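Long-range contact in CRISPR-associated endonuclease C2c1 (Alicyclobacillus acidoterrestris, PDB 5U31), which is an RNA-guided type V CRISPR endonuclease that recognises a PAM and cleaves invading DNA with its RuvC domain: residues A[724-738]-A[768-780]. The protein carries 3 engineered substitutions. Sequence-based numbering, arbitrary orientation.
Sequences WRHMGKQVRDWRKDV and QYKFLKSWSFFGK. With nucleotides of chain B.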
ATOM      1  N   TRP A 724      32.517 -11.367  21.842  1.00 65.46           N
ATOM      2  CA  TRP A 724      31.213 -11.769  21.322  1.00 61.72           C
ATOM      3  C   TRP A 724      30.430 -12.567  22.357  1.00 62.30           C
ATOM      4  O   TRP A 724      29.215 -12.380  22.502  1.00 72.26           O
ATOM      5  CB  TRP A 724      31.382 -12.576  20.033  1.00 55.36           C
ATOM      6  CG  TRP A 724      30.116 -13.195  19.524  1.00 53.91           C
ATOM      7  CD1 TRP A 724      29.126 -12.575  18.824  1.00 52.42           C
ATOM      8  CD2 TRP A 724      29.711 -14.563  19.665  1.00 53.87           C
ATOM      9  NE1 TRP A 724      28.125 -13.469  18.527  1.00 54.29           N
ATOM     10  CE2 TRP A 724      28.462 -14.696  19.033  1.00 52.32           C
ATOM     11  CE3 TRP A 724      30.284 -15.685  20.270  1.00 55.06           C
ATOM     12  CZ2 TRP A 724      27.775 -15.906  18.987  1.00 51.90           C
ATOM     13  CZ3 TRP A 724      29.603 -16.886  20.219  1.00 54.64           C
ATOM     14  CH2 TRP A 724      28.362 -16.986  19.585  1.00 53.07           C
ATOM     15  N   ARG A 725      31.106 -13.462  23.083  1.00 65.35           N
ATOM     16  CA  ARG A 725      30.439 -14.201  24.148  1.00 60.29           C
ATOM     17  C   ARG A 725      29.997 -13.274  25.271  1.00 61.01           C
ATOM     18  O   ARG A 725      28.941 -13.491  25.876  1.00 57.86           O
ATOM     19  CB  ARG A 725      31.369 -15.289  24.687  1.00 61.99           C
ATOM     20  CG  ARG A 725      30.699 -16.638  24.899  1.00 78.64           C
ATOM     21  CD  ARG A 725      31.701 -17.701  25.334  1.00101.32           C
ATOM     22  NE  ARG A 725      31.055 -18.981  25.615  1.00107.79           N
ATOM     23  CZ  ARG A 725      30.664 -19.374  26.824  1.00 95.58           C
ATOM     24  NH1 ARG A 725      30.084 -20.557  26.982  1.00 95.96           N
ATOM     25  NH2 ARG A 725      30.853 -18.586  27.875  1.00 76.80           N
ATOM     26  N   HIS A 726      30.783 -12.231  25.552  1.00 65.24           N
ATOM     27  CA  HIS A 726      30.385 -11.238  26.545  1.00 67.09           C
ATOM     28  C   HIS A 726      29.135 -10.496  26.093  1.00 56.44           C
ATOM     29  O   HIS A 726      28.138 -10.434  26.820  1.00 56.81           O
ATOM     30  CB  HIS A 726      31.542 -10.264  26.794  1.00 77.37           C
ATOM     31  CG  HIS A 726      31.270  -9.240  27.853  1.00 81.17           C
ATOM     32  ND1 HIS A 726      30.162  -9.287  28.673  1.00 77.49           N
ATOM     33  CD2 HIS A 726      31.968  -8.141  28.225  1.00 75.68           C
ATOM     34  CE1 HIS A 726      30.189  -8.258  29.502  1.00 78.48           C
ATOM     35  NE2 HIS A 726      31.274  -7.548  29.250  1.00 76.20           N
HETATM   36  N   MSE A 727      29.164  -9.942  24.887  1.00 56.11           N
HETATM   37  CA  MSE A 727      28.014  -9.214  24.375  1.00 58.34           C
HETATM   38  C   MSE A 727      26.821 -10.138  24.164  1.00 57.14           C
HETATM   39  O   MSE A 727      25.676  -9.690  24.117  1.00 52.35           O
HETATM   40  CB  MSE A 727      28.359  -8.511  23.069  1.00 62.79           C
HETATM   41  CG  MSE A 727      27.434  -7.358  22.768  1.00 73.57           C
HETATM   42 SE   MSE A 727      27.455  -6.836  20.901  1.00 75.03          SE
HETATM   43  CE  MSE A 727      29.377  -6.767  20.646  1.00 86.54           C
ATOM     44  N   GLY A 728      27.099 -11.435  24.025  1.00 53.23           N
ATOM     45  CA  GLY A 728      26.022 -12.396  23.874  1.00 52.34           C
ATOM     46  C   GLY A 728      25.164 -12.503  25.118  1.00 53.38           C
ATOM     47  O   GLY A 728      23.946 -12.685  25.030  1.00 51.35           O
ATOM     48  N   LYS A 729      25.784 -12.399  26.295  1.00 53.75           N
ATOM     49  CA  LYS A 729      25.001 -12.386  27.523  1.00 53.94           C
ATOM     50  C   LYS A 729      24.235 -11.080  27.673  1.00 55.55           C
ATOM     51  O   LYS A 729      23.175 -11.054  28.309  1.00 69.98           O
ATOM     52  CB  LYS A 729      25.905 -12.620  28.734  1.00 59.45           C
ATOM     53  CG  LYS A 729      26.477 -14.030  28.820  1.00 68.11           C
ATOM     54  CD  LYS A 729      27.201 -14.254  30.137  1.00 82.29           C
ATOM     55  CE  LYS A 729      27.658 -15.699  30.289  1.00 90.22           C
ATOM     56  NZ  LYS A 729      28.258 -15.951  31.632  1.00 90.83           N
ATOM     57  N   GLN A 730      24.745  -9.994  27.091  1.00 52.96           N
ATOM     58  CA  GLN A 730      24.023  -8.727  27.146  1.00 52.19           C
ATOM     59  C   GLN A 730      22.795  -8.754  26.246  1.00 50.57           C
ATOM     60  O   GLN A 730      21.753  -8.189  26.595  1.00 57.86           O
ATOM     61  CB  GLN A 730      24.948  -7.575  26.757  1.00 52.52           C
ATOM     62  CG  GLN A 730      26.164  -7.440  27.641  1.00 54.17           C
ATOM     63  CD  GLN A 730      26.973  -6.202  27.327  1.00 54.49           C
ATOM     64  OE1 GLN A 730      26.781  -5.562  26.291  1.00 53.54           O
ATOM     65  NE2 GLN A 730      27.884  -5.852  28.227  1.00 66.85           N
ATOM     66  N   VAL A 731      22.902  -9.390  25.077  1.00 49.95           N
ATOM     67  CA  VAL A 731      21.734  -9.519  24.212  1.00 48.49           C
ATOM     68  C   VAL A 731      20.727 -10.477  24.828  1.00 48.27           C
ATOM     69  O   VAL A 731      19.513 -10.311  24.657  1.00 47.25           O
ATOM     70  CB  VAL A 731      22.151  -9.966  22.798  1.00 47.98           C
ATOM     71  CG1 VAL A 731      20.930 -10.123  21.905  1.00 46.52           C
ATOM     72  CG2 VAL A 731      23.123  -8.971  22.186  1.00 48.25           C
ATOM     73  N   ARG A 732      21.205 -11.477  25.567  1.00 49.30           N
ATOM     74  CA  ARG A 732      20.298 -12.413  26.221  1.00 49.24           C
ATOM     75  C   ARG A 732      19.441 -11.709  27.265  1.00 51.15           C
ATOM     76  O   ARG A 732      18.222 -11.904  27.318  1.00 61.18           O
ATOM     77  CB  ARG A 732      21.093 -13.553  26.853  1.00 50.52           C
ATOM     78  CG  ARG A 732      20.240 -14.523  27.639  1.00 50.67           C
ATOM     79  CD  ARG A 732      21.072 -15.669  28.173  1.00 52.54           C
ATOM     80  NE  ARG A 732      22.286 -15.198  28.832  1.00 64.34           N
ATOM     81  CZ  ARG A 732      22.328 -14.742  30.080  1.00 63.73           C
ATOM     82  NH1 ARG A 732      21.219 -14.690  30.805  1.00 70.37           N
ATOM     83  NH2 ARG A 732      23.478 -14.335  30.600  1.00 57.26           N
ATOM     84  N   ASP A 733      20.064 -10.875  28.103  1.00 50.18           N
ATOM     85  CA  ASP A 733      19.322 -10.212  29.171  1.00 50.37           C
ATOM     86  C   ASP A 733      18.402  -9.131  28.622  1.00 49.16           C
ATOM     87  O   ASP A 733      17.301  -8.924  29.147  1.00 56.48           O
ATOM     88  CB  ASP A 733      20.287  -9.618  30.198  1.00 51.77           C
ATOM     89  CG  ASP A 733      21.124 -10.676  30.893  1.00 62.60           C
ATOM     90  OD1 ASP A 733      20.679 -11.841  30.963  1.00 60.26           O
ATOM     91  OD2 ASP A 733      22.228 -10.340  31.373  1.00 61.40           O
ATOM     92  N   TRP A 734      18.836  -8.425  27.572  1.00 48.57           N
ATOM     93  CA  TRP A 734      17.996  -7.388  26.981  1.00 47.46           C
ATOM     94  C   TRP A 734      16.679  -7.964  26.478  1.00 53.57           C
ATOM     95  O   TRP A 734      15.617  -7.360  26.662  1.00 51.40           O
ATOM     96  CB  TRP A 734      18.739  -6.683  25.845  1.00 47.09           C
ATOM     97  CG  TRP A 734      17.833  -5.887  24.954  1.00 45.82           C
ATOM     98  CD1 TRP A 734      17.005  -4.872  25.326  1.00 45.48           C
ATOM     99  CD2 TRP A 734      17.659  -6.046  23.539  1.00 44.80           C
ATOM    100  NE1 TRP A 734      16.327  -4.385  24.234  1.00 44.32           N
ATOM    101  CE2 TRP A 734      16.712  -5.088  23.125  1.00 43.88           C
ATOM    102  CE3 TRP A 734      18.212  -6.903  22.585  1.00 44.64           C
ATOM    103  CZ2 TRP A 734      16.305  -4.966  21.799  1.00 51.07           C
ATOM    104  CZ3 TRP A 734      17.809  -6.778  21.266  1.00 43.58           C
ATOM    105  CH2 TRP A 734      16.864  -5.819  20.887  1.00 47.87           C
ATOM    106  N   ARG A 735      16.729  -9.140  25.849  1.00 46.48           N
ATOM    107  CA  ARG A 735      15.509  -9.763  25.348  1.00 48.08           C
ATOM    108  C   ARG A 735      14.640 -10.278  26.486  1.00 52.04           C
ATOM    109  O   ARG A 735      13.409 -10.198  26.413  1.00 55.34           O
ATOM    110  CB  ARG A 735      15.858 -10.892  24.386  1.00 44.71           C
ATOM    111  CG  ARG A 735      16.715 -10.447  23.232  1.00 46.31           C
ATOM    112  CD  ARG A 735      15.928 -10.360  21.939  1.00 47.91           C
ATOM    113  NE  ARG A 735      15.017  -9.221  21.898  1.00 53.73           N
ATOM    114  CZ  ARG A 735      13.715  -9.316  21.646  1.00 60.39           C
ATOM    115  NH1 ARG A 735      12.965  -8.223  21.618  1.00 44.88           N
ATOM    116  NH2 ARG A 735      13.166 -10.502  21.410  1.00 55.29           N
ATOM    117  N   LYS A 736      15.259 -10.818  27.540  1.00 53.51           N
ATOM    118  CA  LYS A 736      14.497 -11.201  28.726  1.00 56.17           C
ATOM    119  C   LYS A 736      13.665 -10.036  29.242  1.00 58.79           C
ATOM    120  O   LYS A 736      12.490 -10.206  29.590  1.00 55.00           O
ATOM    121  CB  LYS A 736      15.436 -11.706  29.822  1.00 52.91           C
ATOM    122  CG  LYS A 736      15.564 -13.216  29.904  1.00 63.96           C
ATOM    123  CD  LYS A 736      16.572 -13.618  30.972  1.00 77.02           C
ATOM    124  CE  LYS A 736      16.757 -15.129  31.030  1.00 83.22           C
ATOM    125  NZ  LYS A 736      17.807 -15.525  32.011  1.00 79.25           N
ATOM    126  N   ASP A 737      14.255  -8.843  29.288  1.00 53.78           N
ATOM    127  CA  ASP A 737      13.540  -7.671  29.775  1.00 50.96           C
ATOM    128  C   ASP A 737      12.530  -7.136  28.771  1.00 58.73           C
ATOM    129  O   ASP A 737      11.682  -6.321  29.148  1.00 74.76           O
ATOM    130  CB  ASP A 737      14.537  -6.567  30.148  1.00 47.72           C
ATOM    131  CG  ASP A 737      13.886  -5.443  30.918  1.00 57.89           C
ATOM    132  OD1 ASP A 737      13.716  -5.588  32.147  1.00 60.90           O
ATOM    133  OD2 ASP A 737      13.523  -4.425  30.291  1.00 61.95           O
ATOM    134  N   VAL A 738      12.597  -7.569  27.517  1.00 44.74           N
ATOM    135  CA  VAL A 738      11.646  -7.119  26.504  1.00 43.48           C
ATOM    136  C   VAL A 738      10.375  -7.952  26.524  1.00 63.51           C
ATOM    137  O   VAL A 738       9.269  -7.410  26.489  1.00 73.59           O
ATOM    138  CB  VAL A 738      12.308  -7.125  25.115  1.00 42.83           C
ATOM    139  CG1 VAL A 738      11.260  -6.955  24.042  1.00 42.71           C
ATOM    140  CG2 VAL A 738      13.333  -6.018  25.017  1.00 43.22           C
ATOM    141  N   GLN A 768      14.155  -3.233  16.787  1.00 38.90           N
ATOM    142  CA  GLN A 768      14.577  -4.452  17.470  1.00 45.03           C
ATOM    143  C   GLN A 768      14.762  -5.600  16.486  1.00 44.58           C
ATOM    144  O   GLN A 768      15.697  -6.397  16.617  1.00 39.78           O
ATOM    145  CB  GLN A 768      13.558  -4.840  18.536  1.00 41.46           C
ATOM    146  CG  GLN A 768      13.281  -3.774  19.563  1.00 39.81           C
ATOM    147  CD  GLN A 768      12.192  -4.199  20.523  1.00 39.78           C
ATOM    148  OE1 GLN A 768      12.192  -5.324  21.017  1.00 44.18           O
ATOM    149  NE2 GLN A 768      11.247  -3.307  20.780  1.00 39.46           N
ATOM    150  N   TYR A 769      13.868  -5.709  15.507  1.00 43.76           N
ATOM    151  CA  TYR A 769      14.009  -6.751  14.499  1.00 37.84           C
ATOM    152  C   TYR A 769      15.312  -6.583  13.728  1.00 45.24           C
ATOM    153  O   TYR A 769      16.091  -7.533  13.592  1.00 46.27           O
ATOM    154  CB  TYR A 769      12.803  -6.725  13.561  1.00 36.77           C
ATOM    155  CG  TYR A 769      12.782  -7.845  12.552  1.00 47.83           C
ATOM    156  CD1 TYR A 769      12.166  -9.059  12.840  1.00 44.08           C
ATOM    157  CD2 TYR A 769      13.374  -7.689  11.310  1.00 48.29           C
ATOM    158  CE1 TYR A 769      12.148 -10.083  11.915  1.00 40.30           C
ATOM    159  CE2 TYR A 769      13.363  -8.704  10.383  1.00 54.46           C
ATOM    160  CZ  TYR A 769      12.748  -9.897  10.686  1.00 49.17           C
ATOM    161  OH  TYR A 769      12.745 -10.901   9.749  1.00 55.86           O
ATOM    162  N   LYS A 770      15.580  -5.366  13.241  1.00 45.37           N
ATOM    163  CA  LYS A 770      16.773  -5.136  12.430  1.00 38.70           C
ATOM    164  C   LYS A 770      18.045  -5.446  13.209  1.00 42.14           C
ATOM    165  O   LYS A 770      18.994  -6.014  12.657  1.00 50.89           O
ATOM    166  CB  LYS A 770      16.807  -3.695  11.919  1.00 38.55           C
ATOM    167  CG  LYS A 770      15.624  -3.279  11.058  1.00 40.14           C
ATOM    168  CD  LYS A 770      15.690  -1.789  10.729  1.00 48.07           C
ATOM    169  CE  LYS A 770      14.427  -1.307  10.030  1.00 62.17           C
ATOM    170  NZ  LYS A 770      14.511   0.136   9.657  1.00 72.24           N
ATOM    171  N   PHE A 771      18.093  -5.080  14.492  1.00 40.36           N
ATOM    172  CA  PHE A 771      19.292  -5.389  15.262  1.00 41.53           C
ATOM    173  C   PHE A 771      19.445  -6.890  15.469  1.00 41.80           C
ATOM    174  O   PHE A 771      20.549  -7.430  15.331  1.00 42.59           O
ATOM    175  CB  PHE A 771      19.282  -4.683  16.614  1.00 42.09           C
ATOM    176  CG  PHE A 771      20.325  -5.206  17.553  1.00 43.29           C
ATOM    177  CD1 PHE A 771      21.656  -4.860  17.390  1.00 44.20           C
ATOM    178  CD2 PHE A 771      19.985  -6.079  18.572  1.00 43.59           C
ATOM    179  CE1 PHE A 771      22.623  -5.357  18.238  1.00 45.38           C
ATOM    180  CE2 PHE A 771      20.948  -6.581  19.422  1.00 44.77           C
ATOM    181  CZ  PHE A 771      22.269  -6.220  19.255  1.00 45.67           C
ATOM    182  N   LEU A 772      18.353  -7.577  15.814  1.00 45.84           N
ATOM    183  CA  LEU A 772      18.419  -9.021  16.018  1.00 43.14           C
ATOM    184  C   LEU A 772      18.854  -9.735  14.747  1.00 50.42           C
ATOM    185  O   LEU A 772      19.661 -10.672  14.796  1.00 42.00           O
ATOM    186  CB  LEU A 772      17.065  -9.547  16.492  1.00 40.81           C
ATOM    187  CG  LEU A 772      16.715  -9.244  17.948  1.00 41.26           C
ATOM    188  CD1 LEU A 772      15.353  -9.795  18.303  1.00 40.63           C
ATOM    189  CD2 LEU A 772      17.774  -9.822  18.858  1.00 42.50           C
ATOM    190  N   LYS A 773      18.326  -9.307  13.597  1.00 40.40           N
ATOM    191  CA  LYS A 773      18.792  -9.830  12.320  1.00 40.29           C
ATOM    192  C   LYS A 773      20.291  -9.605  12.165  1.00 46.85           C
ATOM    193  O   LYS A 773      21.036 -10.514  11.780  1.00 41.86           O
ATOM    194  CB  LYS A 773      18.017  -9.160  11.183  1.00 39.28           C
ATOM    195  CG  LYS A 773      17.792 -10.011   9.943  1.00 51.31           C
ATOM    196  CD  LYS A 773      16.558 -10.893  10.091  1.00 62.80           C
ATOM    197  CE  LYS A 773      15.943 -11.218   8.734  1.00 64.49           C
ATOM    198  NZ  LYS A 773      15.479  -9.985   8.035  1.00 65.20           N
ATOM    199  N   SER A 774      20.752  -8.391  12.483  1.00 50.27           N
ATOM    200  CA  SER A 774      22.169  -8.067  12.372  1.00 42.75           C
ATOM    201  C   SER A 774      23.002  -8.845  13.379  1.00 44.52           C
ATOM    202  O   SER A 774      24.159  -9.180  13.103  1.00 44.78           O
ATOM    203  CB  SER A 774      22.367  -6.562  12.561  1.00 42.88           C
ATOM    204  OG  SER A 774      23.734  -6.200  12.491  1.00 43.97           O
ATOM    205  N   TRP A 775      22.433  -9.143  14.545  1.00 53.00           N
ATOM    206  CA  TRP A 775      23.161  -9.900  15.554  1.00 46.05           C
ATOM    207  C   TRP A 775      23.291 -11.366  15.161  1.00 54.21           C
ATOM    208  O   TRP A 775      24.374 -11.952  15.267  1.00 46.19           O
ATOM    209  CB  TRP A 775      22.457  -9.752  16.899  1.00 45.01           C
ATOM    210  CG  TRP A 775      22.983 -10.639  17.957  1.00 46.06           C
ATOM    211  CD1 TRP A 775      22.345 -11.697  18.525  1.00 45.98           C
ATOM    212  CD2 TRP A 775      24.262 -10.550  18.588  1.00 47.44           C
ATOM    213  NE1 TRP A 775      23.147 -12.276  19.475  1.00 47.24           N
ATOM    214  CE2 TRP A 775      24.332 -11.590  19.533  1.00 48.16           C
ATOM    215  CE3 TRP A 775      25.354  -9.690  18.447  1.00 48.20           C
ATOM    216  CZ2 TRP A 775      25.450 -11.795  20.332  1.00 49.60           C
ATOM    217  CZ3 TRP A 775      26.461  -9.895  19.238  1.00 49.63           C
ATOM    218  CH2 TRP A 775      26.502 -10.940  20.170  1.00 50.32           C
ATOM    219  N   SER A 776      22.197 -11.973  14.692  1.00 52.07           N
ATOM    220  CA  SER A 776      22.232 -13.384  14.322  1.00 44.20           C
ATOM    221  C   SER A 776      23.088 -13.631  13.088  1.00 44.46           C
ATOM    222  O   SER A 776      23.725 -14.683  12.978  1.00 45.15           O
ATOM    223  CB  SER A 776      20.815 -13.894  14.087  1.00 43.03           C
ATOM    224  OG  SER A 776      20.010 -13.670  15.226  1.00 42.86           O
ATOM    225  N   PHE A 777      23.114 -12.689  12.150  1.00 43.98           N
ATOM    226  CA  PHE A 777      23.881 -12.842  10.924  1.00 44.25           C
ATOM    227  C   PHE A 777      25.250 -12.186  11.013  1.00 50.95           C
ATOM    228  O   PHE A 777      25.925 -12.023   9.989  1.00 45.69           O
ATOM    229  CB  PHE A 777      23.081 -12.292   9.746  1.00 43.11           C
ATOM    230  CG  PHE A 777      21.812 -13.047   9.496  1.00 48.80           C
ATOM    231  CD1 PHE A 777      21.791 -14.429   9.595  1.00 51.77           C
ATOM    232  CD2 PHE A 777      20.638 -12.384   9.196  1.00 43.61           C
ATOM    233  CE1 PHE A 777      20.629 -15.138   9.380  1.00 41.38           C
ATOM    234  CE2 PHE A 777      19.469 -13.089   8.983  1.00 51.20           C
ATOM    235  CZ  PHE A 777      19.466 -14.469   9.075  1.00 40.27           C
ATOM    236  N   PHE A 778      25.672 -11.813  12.216  1.00 58.05           N
ATOM    237  CA  PHE A 778      27.025 -11.327  12.427  1.00 63.51           C
ATOM    238  C   PHE A 778      28.030 -12.445  12.174  1.00 62.80           C
ATOM    239  O   PHE A 778      27.829 -13.589  12.595  1.00 57.40           O
ATOM    240  CB  PHE A 778      27.165 -10.786  13.852  1.00 53.55           C
ATOM    241  CG  PHE A 778      28.568 -10.807  14.367  1.00 49.56           C
ATOM    242  CD1 PHE A 778      29.477  -9.843  13.972  1.00 50.17           C
ATOM    243  CD2 PHE A 778      28.983 -11.798  15.241  1.00 50.48           C
ATOM    244  CE1 PHE A 778      30.775  -9.866  14.439  1.00 57.19           C
ATOM    245  CE2 PHE A 778      30.280 -11.828  15.711  1.00 57.42           C
ATOM    246  CZ  PHE A 778      31.178 -10.860  15.310  1.00 61.65           C
ATOM    247  N   GLY A 779      29.118 -12.112  11.486  1.00 63.97           N
ATOM    248  CA  GLY A 779      30.128 -13.083  11.097  1.00 61.05           C
ATOM    249  C   GLY A 779      31.445 -12.850  11.822  1.00 63.82           C
ATOM    250  O   GLY A 779      31.968 -11.733  11.837  1.00 53.73           O
ATOM    251  N   LYS A 780      31.976 -13.926  12.407  1.00 68.05           N
ATOM    252  CA  LYS A 780      33.279 -13.901  13.061  1.00 59.15           C
ATOM    253  C   LYS A 780      34.443 -14.033  12.087  1.00 60.02           C
ATOM    254  O   LYS A 780      35.592 -13.855  12.500  1.00 61.49           O
ATOM    255  CB  LYS A 780      33.379 -15.024  14.097  1.00 67.00           C
ATOM    256  CG  LYS A 780      32.263 -15.049  15.121  1.00 77.77           C
ATOM    257  CD  LYS A 780      32.532 -16.117  16.171  1.00 84.88           C
ATOM    258  CE  LYS A 780      31.315 -16.356  17.046  1.00 91.06           C
ATOM    259  NZ  LYS A 780      30.147 -16.849  16.262  1.00 91.51           N
TER
ATOM    260  P     C B  48      23.036 -19.457  25.678  1.00 71.90           P
ATOM    261  OP1   C B  48      22.240 -19.298  26.921  1.00 61.80           O
ATOM    262  OP2   C B  48      22.767 -20.608  24.779  1.00 64.24           O
ATOM    263  O5'   C B  48      22.903 -18.133  24.803  1.00 73.81           O
ATOM    264  C5'   C B  48      23.337 -16.886  25.321  1.00 60.27           C
ATOM    265  C4'   C B  48      23.372 -15.819  24.258  1.00 51.04           C
ATOM    266  O4'   C B  48      24.475 -16.054  23.350  1.00 51.45           O
ATOM    267  C3'   C B  48      22.162 -15.736  23.347  1.00 53.89           C
ATOM    268  O3'   C B  48      21.068 -15.064  23.939  1.00 48.79           O
ATOM    269  C2'   C B  48      22.720 -15.028  22.118  1.00 53.45           C
ATOM    270  O2'   C B  48      22.809 -13.629  22.338  1.00 55.77           O
ATOM    271  C1'   C B  48      24.137 -15.598  22.057  1.00 50.23           C
ATOM    272  N1    C B  48      24.250 -16.726  21.109  1.00 50.03           N
ATOM    273  C2    C B  48      24.438 -16.427  19.762  1.00 49.35           C
ATOM    274  O2    C B  48      24.489 -15.239  19.425  1.00 48.94           O
ATOM    275  N3    C B  48      24.554 -17.432  18.871  1.00 49.21           N
ATOM    276  C4    C B  48      24.491 -18.697  19.290  1.00 55.08           C
ATOM    277  N4    C B  48      24.611 -19.660  18.371  1.00 55.33           N
ATOM    278  C5    C B  48      24.305 -19.034  20.664  1.00 50.42           C
ATOM    279  C6    C B  48      24.190 -18.024  21.534  1.00 51.11           C
ATOM    280  P     A B  49      19.569 -15.547  23.629  1.00 47.73           P
ATOM    281  OP1   A B  49      18.659 -14.793  24.527  1.00 66.24           O
ATOM    282  OP2   A B  49      19.560 -17.035  23.615  1.00 47.88           O
ATOM    283  O5'   A B  49      19.298 -15.044  22.143  1.00 46.29           O
ATOM    284  C5'   A B  49      19.425 -13.672  21.805  1.00 45.91           C
ATOM    285  C4'   A B  49      19.473 -13.478  20.312  1.00 45.02           C
ATOM    286  O4'   A B  49      20.710 -14.016  19.776  1.00 45.75           O
ATOM    287  C3'   A B  49      18.396 -14.193  19.522  1.00 43.92           C
ATOM    288  O3'   A B  49      17.155 -13.523  19.550  1.00 42.96           O
ATOM    289  C2'   A B  49      19.016 -14.290  18.137  1.00 43.64           C
ATOM    290  O2'   A B  49      18.941 -13.044  17.461  1.00 43.09           O
ATOM    291  C1'   A B  49      20.477 -14.558  18.491  1.00 44.97           C
ATOM    292  N9    A B  49      20.768 -16.002  18.522  1.00 46.34           N
ATOM    293  C8    A B  49      20.997 -16.813  19.608  1.00 47.25           C
ATOM    294  N7    A B  49      21.217 -18.068  19.292  1.00 46.76           N
ATOM    295  C5    A B  49      21.122 -18.079  17.907  1.00 45.94           C
ATOM    296  C6    A B  49      21.252 -19.103  16.954  1.00 45.80           C
ATOM    297  N6    A B  49      21.521 -20.374  17.256  1.00 66.04           N
ATOM    298  N1    A B  49      21.096 -18.774  15.654  1.00 44.96           N
ATOM    299  C2    A B  49      20.828 -17.504  15.336  1.00 44.29           C
ATOM    300  N3    A B  49      20.682 -16.458  16.137  1.00 44.33           N
ATOM    301  C4    A B  49      20.845 -16.817  17.421  1.00 45.17           C
ATOM    302  P     U B  37       3.395  -8.893  24.607  1.00 50.58           P
ATOM    303  OP1   U B  37       2.583  -9.786  25.469  1.00 63.14           O
ATOM    304  OP2   U B  37       4.799  -8.581  24.961  1.00 63.04           O
ATOM    305  O5'   U B  37       3.460  -9.595  23.185  1.00 47.60           O
ATOM    306  C5'   U B  37       4.201  -9.018  22.117  1.00 41.24           C
ATOM    307  C4'   U B  37       5.292  -9.940  21.618  1.00 37.77           C
ATOM    308  O4'   U B  37       6.280  -9.115  20.954  1.00 40.90           O
ATOM    309  C3'   U B  37       6.037 -10.691  22.717  1.00 38.78           C
ATOM    310  O3'   U B  37       6.554 -11.945  22.242  1.00 38.78           O
ATOM    311  C2'   U B  37       7.182  -9.743  23.044  1.00 39.34           C
ATOM    312  O2'   U B  37       8.317 -10.368  23.598  1.00 53.05           O
ATOM    313  C1'   U B  37       7.495  -9.122  21.681  1.00 40.54           C
ATOM    314  N1    U B  37       7.960  -7.730  21.788  1.00 38.71           N
ATOM    315  C2    U B  37       9.194  -7.377  21.274  1.00 38.90           C
ATOM    316  O2    U B  37       9.929  -8.167  20.710  1.00 38.93           O
ATOM    317  N3    U B  37       9.539  -6.058  21.440  1.00 45.53           N
ATOM    318  C4    U B  37       8.795  -5.075  22.070  1.00 52.58           C
ATOM    319  O4    U B  37       9.230  -3.924  22.151  1.00 49.14           O
ATOM    320  C5    U B  37       7.535  -5.523  22.579  1.00 49.64           C
ATOM    321  C6    U B  37       7.177  -6.800  22.427  1.00 45.27           C
TER
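The helical segments 724-738 and 768-776 run roughly antiparallel, at 150°, their axes 12.5 Å apart at closest approach. Trp775 is a knob seated among Trp724, Met727, Gly728 and Val731. Its CG lies anti to the backbone N (chi1 171°), which sends the indole across the interface. Val731 CG2 sits over one face of Trp775, 4.0 Å from the centroid of its six-membered ring, a CH-pi contact. Met727 SE meets the same ring obliquely, a Met-aromatic contact. Trp724 lies between Trp775 and Phe778, near-parallel to both but slid so that the rings barely overlap. Lys780 bends at its last torsion and lays its ammonium over the Trp724 six-membered ring, a cation-pi contact with NZ 3.7 Å from the centroid. This helix pair belongs to the REC2 (Helical-II) domain and grips the guide RNA. Trp775 NE1 donates to O2' of C48 of chain B at 3.2 Å, and that hydroxyl donates to Gly728 O. At the other end Gln768 pairs its amide with U37 of chain B: its OE1 accepts from N3 at 2.8 Å, and its NE2 donates to O4. Arg735 NH1 donates almost straight to O2 of this base, while Leu772 CD1 packs over one face of the guanidinium.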